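Local coordinates for ferrous iron uptake transporter protein B (Streptococcus thermophilus, PDB 3TAH) that probably drives ferrous iron uptake into the cell at the expense of GTP, this chain being its cytosolic N-terminal part with the nucleotide-binding G-protein domain, at residues 5-10 with 74-79; 112-117 with 127-132; 202-207 with 247-252; 17-22 with 149-154. The protein carries 1 engineered substitution. One frame throughout, in Å; residues are numbered along the deposited sequence. Where two conformers were deposited one is given.

Contact 1 (5-10 with 74-79); sequences EIALIG and DYLLSQ
Tyr75 reaches out from helix 67-77 to meet Ala7 and Glu5 on strand 4-10. Its CB leaves the helix toward the strand, and with CG anti to the backbone N (chi1 176°) the ring runs out over the gap to the sheet. One side of the ring then passes Ala7, whose CB lies near the ring plane, 3.8 Å from CE2 of Tyr75, so the methyl packs on the edge and not on a face. Farther out, the phenol oxygen arrives at Glu5: OH of Tyr75 is 3.2 Å from CG of Glu5. The Glu5 chain bends at chi2 (73°), and its carboxylate plane stands 65° from the ring. OE1 of Glu5 remains 4.0 Å from OH of Tyr75, and the hydroxyl, buried by this contact, finds no hydrogen-bond partner in the model.

The next helical residue adds a second apolar point. Leu76 brings CD2 to 3.8 Å from CB of Ala7, so the one methyl of Ala7 meets both the aromatic edge and a leucine methyl on the same side of it. In the backbone, O of Tyr75 takes hydrogen bonds from N and OG of Ser78, the latter 2.7 Å long, where the helix gives way to the loop.

Ala7 thus faces helix 67-77, while Ile6 and Leu8 pack on strand 83-89 and on strand 51-55. Tyr75 also touches Gln54 on strand 51-55 and Leu56 in the loop just after it, so the helix packs against two adjacent strands of the central sheet, one of which leads through Gly10 into the P-loop.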
# COMPACT_ATOMS: atom_id res chain seq x y z
N GLU A 5 -12.54 -10.34 1.12
CA GLU A 5 -11.33 -10.37 1.93
C GLU A 5 -10.70 -8.98 1.92
O GLU A 5 -10.30 -8.50 0.85
CB GLU A 5 -10.34 -11.37 1.35
CG GLU A 5 -9.27 -11.78 2.31
CD GLU A 5 -9.78 -12.70 3.40
OE1 GLU A 5 -9.06 -12.89 4.39
OE2 GLU A 5 -10.90 -13.24 3.26
N ILE A 6 -10.62 -8.39 3.10
CA ILE A 6 -10.10 -7.04 3.28
C ILE A 6 -8.78 -7.12 4.03
O ILE A 6 -8.76 -7.50 5.20
CB ILE A 6 -11.10 -6.15 4.04
CG1 ILE A 6 -12.45 -6.09 3.31
CG2 ILE A 6 -10.51 -4.75 4.23
CD1 ILE A 6 -13.54 -5.28 3.98
N ALA A 7 -7.68 -6.75 3.36
CA ALA A 7 -6.36 -6.74 3.99
C ALA A 7 -6.17 -5.46 4.80
O ALA A 7 -6.19 -4.38 4.23
CB ALA A 7 -5.25 -6.88 2.92
N LEU A 8 -5.98 -5.58 6.11
CA LEU A 8 -5.75 -4.45 7.01
C LEU A 8 -4.25 -4.26 7.21
O LEU A 8 -3.57 -5.18 7.67
CB LEU A 8 -6.45 -4.72 8.34
CG LEU A 8 -6.51 -3.59 9.36
CD1 LEU A 8 -7.48 -2.53 8.89
CD2 LEU A 8 -6.91 -4.12 10.73
N ILE A 9 -3.72 -3.09 6.88
CA ILE A 9 -2.30 -2.83 7.02
C ILE A 9 -2.00 -1.35 7.27
O ILE A 9 -2.73 -0.45 6.84
CB ILE A 9 -1.52 -3.38 5.78
CG1 ILE A 9 -0.00 -3.30 5.99
CG2 ILE A 9 -1.92 -2.65 4.51
CD1 ILE A 9 0.78 -4.11 4.96
N GLY A 10 -0.92 -1.11 8.00
CA GLY A 10 -0.47 0.24 8.28
C GLY A 10 0.83 0.15 9.05
O GLY A 10 1.33 -0.95 9.33
N ASP A 74 4.02 -10.66 -0.19
CA ASP A 74 3.60 -11.92 -0.82
C ASP A 74 2.08 -12.07 -0.78
O ASP A 74 1.46 -12.46 -1.77
CB ASP A 74 4.24 -13.14 -0.15
CG ASP A 74 5.75 -13.21 -0.36
OD1 ASP A 74 6.28 -12.49 -1.24
OD2 ASP A 74 6.42 -13.96 0.37
N TYR A 75 1.48 -11.74 0.35
CA TYR A 75 0.05 -11.82 0.47
C TYR A 75 -0.64 -10.86 -0.50
O TYR A 75 -1.55 -11.26 -1.24
CB TYR A 75 -0.41 -11.53 1.88
CG TYR A 75 -1.90 -11.52 1.95
CD1 TYR A 75 -2.62 -12.72 1.95
CD2 TYR A 75 -2.62 -10.33 2.00
CE1 TYR A 75 -4.01 -12.72 2.01
CE2 TYR A 75 -3.98 -10.32 2.05
CZ TYR A 75 -4.68 -11.52 2.06
OH TYR A 75 -6.05 -11.50 2.12
N LEU A 76 -0.21 -9.61 -0.51
CA LEU A 76 -0.84 -8.62 -1.40
C LEU A 76 -0.64 -8.91 -2.90
O LEU A 76 -1.54 -8.63 -3.69
CB LEU A 76 -0.39 -7.20 -1.06
CG LEU A 76 -0.84 -6.74 0.33
CD1 LEU A 76 -0.23 -5.39 0.64
CD2 LEU A 76 -2.40 -6.68 0.44
N LEU A 77 0.52 -9.44 -3.27
CA LEU A 77 0.79 -9.82 -4.66
C LEU A 77 0.13 -11.14 -5.07
O LEU A 77 0.07 -11.44 -6.25
CB LEU A 77 2.30 -9.90 -4.91
CG LEU A 77 2.93 -8.59 -5.40
CD1 LEU A 77 2.43 -7.40 -4.58
CD2 LEU A 77 4.45 -8.67 -5.40
N SER A 78 -0.38 -11.92 -4.11
CA SER A 78 -1.05 -13.20 -4.40
C SER A 78 -2.45 -13.01 -4.99
O SER A 78 -3.08 -13.97 -5.44
CB SER A 78 -1.17 -14.07 -3.14
OG SER A 78 -2.21 -13.63 -2.26
N GLN A 79 -2.96 -11.77 -4.97
CA GLN A 79 -4.27 -11.44 -5.47
C GLN A 79 -5.41 -12.19 -4.73
O GLN A 79 -6.44 -12.47 -5.32
CB GLN A 79 -4.35 -11.64 -7.00
CG GLN A 79 -3.12 -11.10 -7.78
CD GLN A 79 -3.36 -10.98 -9.28
OE1 GLN A 79 -2.68 -11.62 -10.10
NE2 GLN A 79 -4.34 -10.16 -9.65

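Contact 2 (112-117 with 127-132); sequences IALNMI and INVDKL. With MG (magnesium ion), chain E; BGO (3'-O-(N-methylanthraniloyl)guanosine-5'-diphosphate), chain C.
Leu114 points from strand 110-115 toward the start of helix 129-136 and the residue Ile127 ahead of it, and a single methyl, CD2, does the touching. Toward Ile127 the two side chains reach for each other tip to tip, with CD2 of Leu114 3.8 Å from CG2 of Ile127. Val129 is approached differently: the two side chains slide past one another in opposite senses, bringing CD2 of Leu114 to 4.0 Å from CG2 of Val129. Leu132, one helical turn on, closes the group with its own CD2, 4.2 Å from CD2 of Leu114. Leu114 holds CG anti to the backbone N (chi1 179°), which carries the branch away from the strand and in among these three partners.

The polar groups of both segments are engaged away from the join. Beyond Leu114, ND2 of Asn115 donates to N7 of the guanine, 3.2 Å away at a bent 142°, and N of Met116 donates to O6 of the same base. Asn115 is itself held by Thr143 and by the carbonyl of Ser14. At the helix start, Asn128 is the N-cap residue; its OD1 and OD1 of Asp130 bind a magnesium ion together with three waters.

The join is therefore wholly apolar and carries no directional bond. It sets the helix against the strand that ends in the base-recognition loop, whereas this magnesium is coordinated well away from the nucleotide phosphates.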
# COMPACT_ATOMS: atom_id res chain seq x y z
N ILE A 112 -8.48 4.26 2.80
CA ILE A 112 -7.69 4.70 3.96
C ILE A 112 -8.58 4.98 5.17
O ILE A 112 -9.56 5.71 5.02
CB ILE A 112 -6.87 5.97 3.65
CG1 ILE A 112 -5.73 5.67 2.66
CG2 ILE A 112 -6.29 6.58 4.93
CD1 ILE A 112 -4.95 6.94 2.19
N ALA A 113 -8.24 4.40 6.33
CA ALA A 113 -8.81 4.80 7.62
C ALA A 113 -7.79 5.81 8.14
O ALA A 113 -6.69 5.44 8.53
CB ALA A 113 -8.96 3.61 8.59
N LEU A 114 -8.18 7.08 8.12
CA LEU A 114 -7.33 8.17 8.54
C LEU A 114 -7.58 8.25 10.04
O LEU A 114 -8.48 8.98 10.49
CB LEU A 114 -7.69 9.46 7.80
CG LEU A 114 -6.88 10.71 8.16
CD1 LEU A 114 -5.42 10.52 7.77
CD2 LEU A 114 -7.43 11.98 7.52
N ASN A 115 -6.77 7.48 10.78
CA ASN A 115 -6.96 7.19 12.20
C ASN A 115 -6.26 8.23 13.09
O ASN A 115 -5.47 9.05 12.60
CB ASN A 115 -6.52 5.73 12.48
CG ASN A 115 -7.02 5.20 13.82
OD1 ASN A 115 -8.21 5.31 14.15
ND2 ASN A 115 -6.12 4.61 14.61
N MET A 116 -6.53 8.21 14.40
CA MET A 116 -5.99 9.20 15.34
C MET A 116 -6.53 10.60 15.08
O MET A 116 -5.90 11.58 15.48
CB MET A 116 -4.46 9.28 15.29
CG MET A 116 -3.77 7.97 15.50
SD MET A 116 -3.55 7.68 17.26
CE MET A 116 -2.81 6.06 17.18
N ILE A 117 -7.70 10.69 14.44
CA ILE A 117 -8.26 11.98 14.05
C ILE A 117 -8.60 12.84 15.29
O ILE A 117 -8.54 14.08 15.23
CB ILE A 117 -9.47 11.79 13.07
CG1 ILE A 117 -9.56 12.98 12.11
CG2 ILE A 117 -10.79 11.55 13.82
CD1 ILE A 117 -8.42 13.03 11.09
N ILE A 127 -6.75 18.32 8.65
CA ILE A 127 -6.59 17.63 7.37
C ILE A 127 -7.93 17.72 6.66
O ILE A 127 -8.97 17.39 7.25
CB ILE A 127 -6.19 16.13 7.54
CG1 ILE A 127 -4.79 16.01 8.14
CG2 ILE A 127 -6.28 15.37 6.19
CD1 ILE A 127 -4.31 14.59 8.40
N ASN A 128 -7.91 18.17 5.41
CA ASN A 128 -9.14 18.26 4.64
C ASN A 128 -9.34 16.90 3.96
O ASN A 128 -8.75 16.62 2.92
CB ASN A 128 -9.09 19.42 3.65
CG ASN A 128 -10.44 19.73 3.05
OD1 ASN A 128 -11.28 18.84 2.94
ND2 ASN A 128 -10.66 20.99 2.67
N VAL A 129 -10.18 16.07 4.56
CA VAL A 129 -10.33 14.67 4.14
C VAL A 129 -10.68 14.49 2.66
O VAL A 129 -10.01 13.71 1.97
CB VAL A 129 -11.34 13.92 5.05
CG1 VAL A 129 -11.62 12.53 4.52
CG2 VAL A 129 -10.78 13.83 6.44
N ASP A 130 -11.70 15.18 2.16
CA ASP A 130 -12.09 14.95 0.76
C ASP A 130 -10.99 15.40 -0.22
O ASP A 130 -10.83 14.76 -1.26
CB ASP A 130 -13.47 15.54 0.40
CG ASP A 130 -13.41 17.00 0.15
OD1 ASP A 130 -12.87 17.70 1.03
OD2 ASP A 130 -13.89 17.44 -0.90
N LYS A 131 -10.25 16.46 0.11
CA LYS A 131 -9.12 16.89 -0.73
C LYS A 131 -7.99 15.86 -0.68
O LYS A 131 -7.38 15.59 -1.70
CB LYS A 131 -8.57 18.26 -0.32
CG LYS A 131 -9.47 19.42 -0.72
CD LYS A 131 -8.71 20.74 -0.63
CE LYS A 131 -9.59 21.89 -1.09
NZ LYS A 131 -8.99 23.20 -0.70
N LEU A 132 -7.72 15.31 0.49
CA LEU A 132 -6.70 14.24 0.61
C LEU A 132 -7.09 13.05 -0.26
O LEU A 132 -6.24 12.51 -0.98
CB LEU A 132 -6.52 13.80 2.07
CG LEU A 132 -5.45 12.73 2.32
CD1 LEU A 132 -4.09 13.30 1.94
CD2 LEU A 132 -5.48 12.23 3.77
MG MG E . -13.40 18.83 2.66
C' BGO C . -1.99 2.68 23.92
N1 BGO C . -6.99 7.74 18.79
C2 BGO C . -6.20 7.81 19.96
N2 BGO C . -6.23 8.90 20.72
N3 BGO C . -5.40 6.78 20.28
C4 BGO C . -5.38 5.68 19.50
C5 BGO C . -6.15 5.56 18.33
C6 BGO C . -6.98 6.61 17.97
O6 BGO C . -7.70 6.58 16.96
N7 BGO C . -5.88 4.36 17.82
C8 BGO C . -4.98 3.74 18.59
N9 BGO C . -4.70 4.56 19.61
PA BGO C . -2.22 0.19 18.27
PB BGO C . -0.79 -0.85 15.96
C1' BGO C . -1.58 3.43 25.21
O1' BGO C . -2.42 1.54 23.96
O1A BGO C . -3.56 -0.25 17.86
C1B BGO C . -3.79 4.40 20.71
O1B BGO C . -0.80 -0.24 14.63
C2' BGO C . -1.91 2.92 26.47
N2' BGO C . -2.58 1.77 26.63
O2' BGO C . -4.56 2.92 22.37
O2A BGO C . -1.44 -0.61 19.27
C2B BGO C . -3.63 3.10 21.32
O2B BGO C . -1.69 -1.99 16.12
C3' BGO C . -1.52 3.64 27.60
O3' BGO C . -1.89 3.28 22.76
O3A BGO C . -1.26 0.35 16.97
C3B BGO C . -2.34 2.48 21.64
O3B BGO C . 0.59 -1.11 16.48
C4' BGO C . -0.84 4.83 27.48
O4' BGO C . -2.45 4.43 20.10
C4B BGO C . -1.59 3.25 20.56
C5' BGO C . -0.51 5.35 26.23
O5' BGO C . -2.34 1.70 18.82
C5B BGO C . -1.21 2.43 19.32
C6' BGO C . -0.89 4.63 25.08
CM' BGO C . -2.51 0.96 27.87
O HOH W 1 -13.27 20.42 1.31
O HOH W 2 -13.38 17.04 3.94
O HOH W 3 -14.00 19.91 4.29

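Contact 3 (202-207 with 247-252); sequences AIKLFE and NERYAF
Ile203 and Arg249 make the van der Waals part of this contact, CG2 of Ile203 lying 3.6 Å from NH2 of Arg249. The methyl comes at the guanidinium on a slant, at the end of an arginine chain extended from CG to NE, which carries the guanidinium more than half-way to the other helix.

The charged interactions start within one segment. Lys204 in the last turn of helix 198-206 and Glu207 just beyond it form a salt bridge in which NZ of Lys204 donates to OE1 of Glu207 over 2.7 Å. The ammonium meets the syn side of this oxygen, 18° out of the carboxylate plane. NZ of Lys204 also stands 4.5 Å from NH2 of Arg249, a proximity of like charges that the carboxylate of Glu207 would be expected to soften.

A water provides the polar link across the gap. It accepts from NH2 of Arg249 at 2.6 Å and donates to OE2 of Glu207 at 2.7 Å, so acid and guanidinium are joined indirectly. NH1 of the same guanidinium is bound by Glu105 in a salt bridge and by Thr101 in a hydrogen bond, both on helix 93-105.

Both segments belong to the cytosolic helical domain of FeoB. Arg249, on its long final helix 241-259, forms a buried polar junction where this helical bundle rests on a helix of the G-protein domain.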
# COMPACT_ATOMS: atom_id res chain seq x y z
N ALA A 202 7.57 -3.30 -11.88
CA ALA A 202 8.45 -2.43 -12.65
C ALA A 202 9.27 -1.52 -11.72
O ALA A 202 10.47 -1.34 -11.92
CB ALA A 202 7.66 -1.62 -13.67
N ILE A 203 8.63 -0.95 -10.71
CA ILE A 203 9.31 -0.06 -9.76
C ILE A 203 10.32 -0.84 -8.93
O ILE A 203 11.43 -0.37 -8.70
CB ILE A 203 8.32 0.69 -8.85
CG1 ILE A 203 7.51 1.68 -9.68
CG2 ILE A 203 9.08 1.47 -7.75
CD1 ILE A 203 6.30 2.23 -8.98
N LYS A 204 9.92 -2.03 -8.47
CA LYS A 204 10.85 -2.90 -7.74
C LYS A 204 12.08 -3.28 -8.54
O LYS A 204 13.19 -3.32 -8.02
CB LYS A 204 10.13 -4.16 -7.26
CG LYS A 204 9.18 -3.90 -6.11
CD LYS A 204 9.91 -3.91 -4.80
CE LYS A 204 9.11 -3.29 -3.67
NZ LYS A 204 9.02 -1.81 -3.84
N LEU A 205 11.89 -3.58 -9.82
CA LEU A 205 13.02 -3.89 -10.69
C LEU A 205 13.93 -2.70 -10.87
O LEU A 205 15.17 -2.85 -10.86
CB LEU A 205 12.53 -4.38 -12.05
CG LEU A 205 11.99 -5.81 -11.99
CD1 LEU A 205 11.17 -6.11 -13.24
CD2 LEU A 205 13.13 -6.81 -11.81
N PHE A 206 13.33 -1.52 -11.01
CA PHE A 206 14.10 -0.30 -11.18
C PHE A 206 15.01 -0.07 -9.98
O PHE A 206 16.20 0.26 -10.15
CB PHE A 206 13.19 0.92 -11.38
CG PHE A 206 13.96 2.21 -11.53
CD1 PHE A 206 14.49 2.58 -12.76
CD2 PHE A 206 14.16 3.05 -10.44
CE1 PHE A 206 15.21 3.78 -12.90
CE2 PHE A 206 14.88 4.25 -10.56
CZ PHE A 206 15.40 4.62 -11.79
N GLU A 207 14.47 -0.27 -8.78
CA GLU A 207 15.24 -0.08 -7.55
C GLU A 207 16.09 -1.30 -7.13
O GLU A 207 16.65 -1.34 -6.02
CB GLU A 207 14.31 0.38 -6.43
CG GLU A 207 13.43 -0.71 -5.88
CD GLU A 207 12.24 -0.21 -5.06
OE1 GLU A 207 11.52 -1.10 -4.57
OE2 GLU A 207 12.04 1.01 -4.90
N ASN A 247 12.89 9.49 -3.14
CA ASN A 247 12.67 10.92 -3.29
C ASN A 247 11.37 11.22 -4.01
O ASN A 247 10.64 12.13 -3.62
CB ASN A 247 13.86 11.59 -4.02
CG ASN A 247 15.15 11.54 -3.22
OD1 ASN A 247 15.13 11.38 -2.00
ND2 ASN A 247 16.29 11.70 -3.90
N GLU A 248 11.07 10.44 -5.07
CA GLU A 248 9.82 10.62 -5.82
C GLU A 248 8.59 10.31 -4.97
O GLU A 248 7.60 11.03 -5.07
CB GLU A 248 9.80 9.81 -7.13
CG GLU A 248 10.74 10.35 -8.20
CD GLU A 248 10.48 11.80 -8.57
OE1 GLU A 248 9.32 12.19 -8.76
OE2 GLU A 248 11.45 12.55 -8.69
N ARG A 249 8.63 9.25 -4.15
CA ARG A 249 7.52 8.96 -3.23
C ARG A 249 7.24 10.14 -2.30
O ARG A 249 6.12 10.61 -2.20
CB ARG A 249 7.76 7.68 -2.41
CG ARG A 249 7.80 6.40 -3.20
CD ARG A 249 7.89 5.15 -2.30
NE ARG A 249 8.11 3.96 -3.12
CZ ARG A 249 7.18 3.39 -3.89
NH1 ARG A 249 5.93 3.87 -3.93
NH2 ARG A 249 7.49 2.32 -4.61
N TYR A 250 8.26 10.62 -1.61
CA TYR A 250 8.10 11.76 -0.71
C TYR A 250 7.70 13.05 -1.42
O TYR A 250 6.90 13.80 -0.88
CB TYR A 250 9.35 11.99 0.17
CG TYR A 250 9.46 10.97 1.28
CD1 TYR A 250 8.49 10.88 2.27
CD2 TYR A 250 10.55 10.10 1.35
CE1 TYR A 250 8.59 9.94 3.29
CE2 TYR A 250 10.65 9.16 2.37
CZ TYR A 250 9.67 9.08 3.34
OH TYR A 250 9.77 8.15 4.36
N ALA A 251 8.20 13.29 -2.63
CA ALA A 251 7.78 14.48 -3.39
C ALA A 251 6.27 14.43 -3.69
O ALA A 251 5.55 15.43 -3.49
CB ALA A 251 8.62 14.66 -4.65
N PHE A 252 5.80 13.28 -4.17
CA PHE A 252 4.38 13.06 -4.43
C PHE A 252 3.54 13.31 -3.18
O PHE A 252 2.54 14.04 -3.21
CB PHE A 252 4.15 11.64 -4.94
CG PHE A 252 2.70 11.26 -4.99
CD1 PHE A 252 1.90 11.64 -6.08
CD2 PHE A 252 2.12 10.53 -3.97
CE1 PHE A 252 0.56 11.30 -6.13
CE2 PHE A 252 0.78 10.18 -4.01
CZ PHE A 252 0.00 10.56 -5.09
O HOH W 4 9.71 1.25 -3.64

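Contact 4 (17-22 with 149-154); sequences TSLFNL and TGVDQV. With BGO (3'-O-(N-methylanthraniloyl)guanosine-5'-diphosphate), chain C.
This is a small apolar helix-to-helix contact on one face of the central sheet, where Leu19 and Leu22 of helix 16-24 meet Val151 in the first turn of helix 151-159. One methyl of the valine serves both leucines. CG2 of Val151 is 3.8 Å from CD2 of Leu19 and 4.0 Å from CD1 of Leu22, the Leu19 and Val151 side chains crossing at a slant, those of Leu22 and Val151 at about a right angle. With CG1 anti to the backbone N (chi1 179°), CG2 is the branch turned to the leucines. Gly150, with its positive phi, is the N-cap of this helix. Leu19 also rests on Ala113, Asn115 and Ala145, so the same side chain backs the guanine pocket.

The first turn of helix 16-24 holds the phosphates. N and OG1 of Thr17 donate to O2B of the beta-phosphate, the amide bond being 2.6 Å long. N of Ser18 donates to O1A of the alpha-phosphate at 2.8 Å with a fairly straight 154°, and OG of Ser18 adds a second bond to that oxygen. Phosphate gripped by the amides at a helix start is the hallmark of the P-loop (Walker A motif) of NTPases, here a GTPase.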
# COMPACT_ATOMS: atom_id res chain seq x y z
N THR A 17 -4.16 -2.43 15.32
CA THR A 17 -4.68 -3.43 16.25
C THR A 17 -5.96 -2.95 16.92
O THR A 17 -6.92 -3.72 17.04
CB THR A 17 -3.67 -3.80 17.37
OG1 THR A 17 -2.46 -4.29 16.78
CG2 THR A 17 -4.25 -4.86 18.29
N SER A 18 -5.96 -1.69 17.35
CA SER A 18 -7.13 -1.10 17.98
C SER A 18 -8.33 -1.17 17.06
O SER A 18 -9.42 -1.53 17.50
CB SER A 18 -6.88 0.35 18.40
OG SER A 18 -5.86 0.43 19.39
N LEU A 19 -8.14 -0.82 15.78
CA LEU A 19 -9.24 -0.91 14.80
C LEU A 19 -9.59 -2.36 14.50
O LEU A 19 -10.76 -2.70 14.42
CB LEU A 19 -8.91 -0.18 13.49
CG LEU A 19 -8.83 1.34 13.60
CD1 LEU A 19 -8.27 1.95 12.31
CD2 LEU A 19 -10.17 1.95 13.92
N PHE A 20 -8.59 -3.21 14.33
CA PHE A 20 -8.86 -4.64 14.15
C PHE A 20 -9.79 -5.19 15.24
O PHE A 20 -10.78 -5.87 14.95
CB PHE A 20 -7.56 -5.45 14.13
CG PHE A 20 -7.77 -6.91 13.87
CD1 PHE A 20 -8.00 -7.37 12.58
CD2 PHE A 20 -7.78 -7.83 14.92
CE1 PHE A 20 -8.22 -8.73 12.33
CE2 PHE A 20 -8.00 -9.20 14.67
CZ PHE A 20 -8.21 -9.64 13.36
N ASN A 21 -9.45 -4.87 16.49
CA ASN A 21 -10.25 -5.33 17.65
C ASN A 21 -11.66 -4.77 17.66
O ASN A 21 -12.60 -5.51 17.95
CB ASN A 21 -9.52 -5.03 18.97
CG ASN A 21 -8.26 -5.85 19.13
OD1 ASN A 21 -8.11 -6.91 18.52
ND2 ASN A 21 -7.34 -5.38 19.97
N LEU A 22 -11.82 -3.49 17.31
CA LEU A 22 -13.16 -2.91 17.18
C LEU A 22 -13.99 -3.55 16.07
O LEU A 22 -15.17 -3.84 16.26
CB LEU A 22 -13.08 -1.40 16.91
CG LEU A 22 -12.86 -0.48 18.09
CD1 LEU A 22 -12.63 0.94 17.59
CD2 LEU A 22 -14.07 -0.55 19.03
N THR A 149 -15.27 6.12 16.31
CA THR A 149 -15.95 6.86 15.25
C THR A 149 -15.38 6.52 13.87
O THR A 149 -14.16 6.30 13.73
CB THR A 149 -15.87 8.39 15.45
OG1 THR A 149 -14.50 8.82 15.51
CG2 THR A 149 -16.59 8.82 16.73
N GLY A 150 -16.24 6.48 12.86
CA GLY A 150 -15.82 6.24 11.47
C GLY A 150 -15.52 4.80 11.09
O GLY A 150 -15.25 4.50 9.92
N VAL A 151 -15.58 3.90 12.07
CA VAL A 151 -15.13 2.52 11.88
C VAL A 151 -16.04 1.76 10.92
O VAL A 151 -15.56 1.19 9.93
CB VAL A 151 -14.97 1.79 13.24
CG1 VAL A 151 -14.52 0.35 13.04
CG2 VAL A 151 -13.97 2.51 14.12
N ASP A 152 -17.35 1.76 11.18
CA ASP A 152 -18.29 1.04 10.31
C ASP A 152 -18.30 1.64 8.90
O ASP A 152 -18.44 0.92 7.90
CB ASP A 152 -19.72 1.07 10.88
CG ASP A 152 -19.83 0.41 12.25
OD1 ASP A 152 -18.99 -0.45 12.62
OD2 ASP A 152 -20.78 0.77 12.98
N GLN A 153 -18.15 2.96 8.84
CA GLN A 153 -18.09 3.72 7.60
C GLN A 153 -16.89 3.33 6.72
O GLN A 153 -17.06 3.11 5.51
CB GLN A 153 -18.05 5.22 7.88
CG GLN A 153 -19.31 5.77 8.58
CD GLN A 153 -19.20 5.84 10.09
OE1 GLN A 153 -18.67 4.93 10.75
NE2 GLN A 153 -19.70 6.93 10.66
N VAL A 154 -15.71 3.22 7.32
CA VAL A 154 -14.51 2.86 6.54
C VAL A 154 -14.60 1.40 6.09
O VAL A 154 -14.24 1.08 4.94
CB VAL A 154 -13.17 3.18 7.27
CG1 VAL A 154 -12.83 2.17 8.38
CG2 VAL A 154 -12.02 3.29 6.25
C' BGO C . -1.99 2.68 23.92
N1 BGO C . -6.99 7.74 18.79
C2 BGO C . -6.20 7.81 19.96
N2 BGO C . -6.23 8.90 20.72
N3 BGO C . -5.40 6.78 20.28
C4 BGO C . -5.38 5.68 19.50
C5 BGO C . -6.15 5.56 18.33
C6 BGO C . -6.98 6.61 17.97
O6 BGO C . -7.70 6.58 16.96
N7 BGO C . -5.88 4.36 17.82
C8 BGO C . -4.98 3.74 18.59
N9 BGO C . -4.70 4.56 19.61
PA BGO C . -2.22 0.19 18.27
PB BGO C . -0.79 -0.85 15.96
C1' BGO C . -1.58 3.43 25.21
O1' BGO C . -2.42 1.54 23.96
O1A BGO C . -3.56 -0.25 17.86
C1B BGO C . -3.79 4.40 20.71
O1B BGO C . -0.80 -0.24 14.63
C2' BGO C . -1.91 2.92 26.47
N2' BGO C . -2.58 1.77 26.63
O2' BGO C . -4.56 2.92 22.37
O2A BGO C . -1.44 -0.61 19.27
C2B BGO C . -3.63 3.10 21.32
O2B BGO C . -1.69 -1.99 16.12
C3' BGO C . -1.52 3.64 27.60
O3' BGO C . -1.89 3.28 22.76
O3A BGO C . -1.26 0.35 16.97
C3B BGO C . -2.34 2.48 21.64
O3B BGO C . 0.59 -1.11 16.48
C4' BGO C . -0.84 4.83 27.48
O4' BGO C . -2.45 4.43 20.10
C4B BGO C . -1.59 3.25 20.56
C5' BGO C . -0.51 5.35 26.23
O5' BGO C . -2.34 1.70 18.82
C5B BGO C . -1.21 2.43 19.32
C6' BGO C . -0.89 4.63 25.08
CM' BGO C . -2.51 0.96 27.87

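In the fold
Contacts 1, 2 and 4 all belong to the G-protein domain and rest on one sheet, the first two on one face and contact 4 on the other. Contact 4 meets both neighbours through the sheet strands: Phe20 packs on Leu8 of contact 1, and Leu19 and Val154 on the strand of contact 2. Contacts 2 and 4 hold different parts of the same nucleotide, the base and the phosphates. Contact 1 is the most central, contact 2 only partly buried. These three are joined mainly by apolar groups, contact 1 with a buried phenol oxygen besides; contact 3, in the helical domain about 31 Å from contact 4 between centres, is instead a buried charged and water-linked junction.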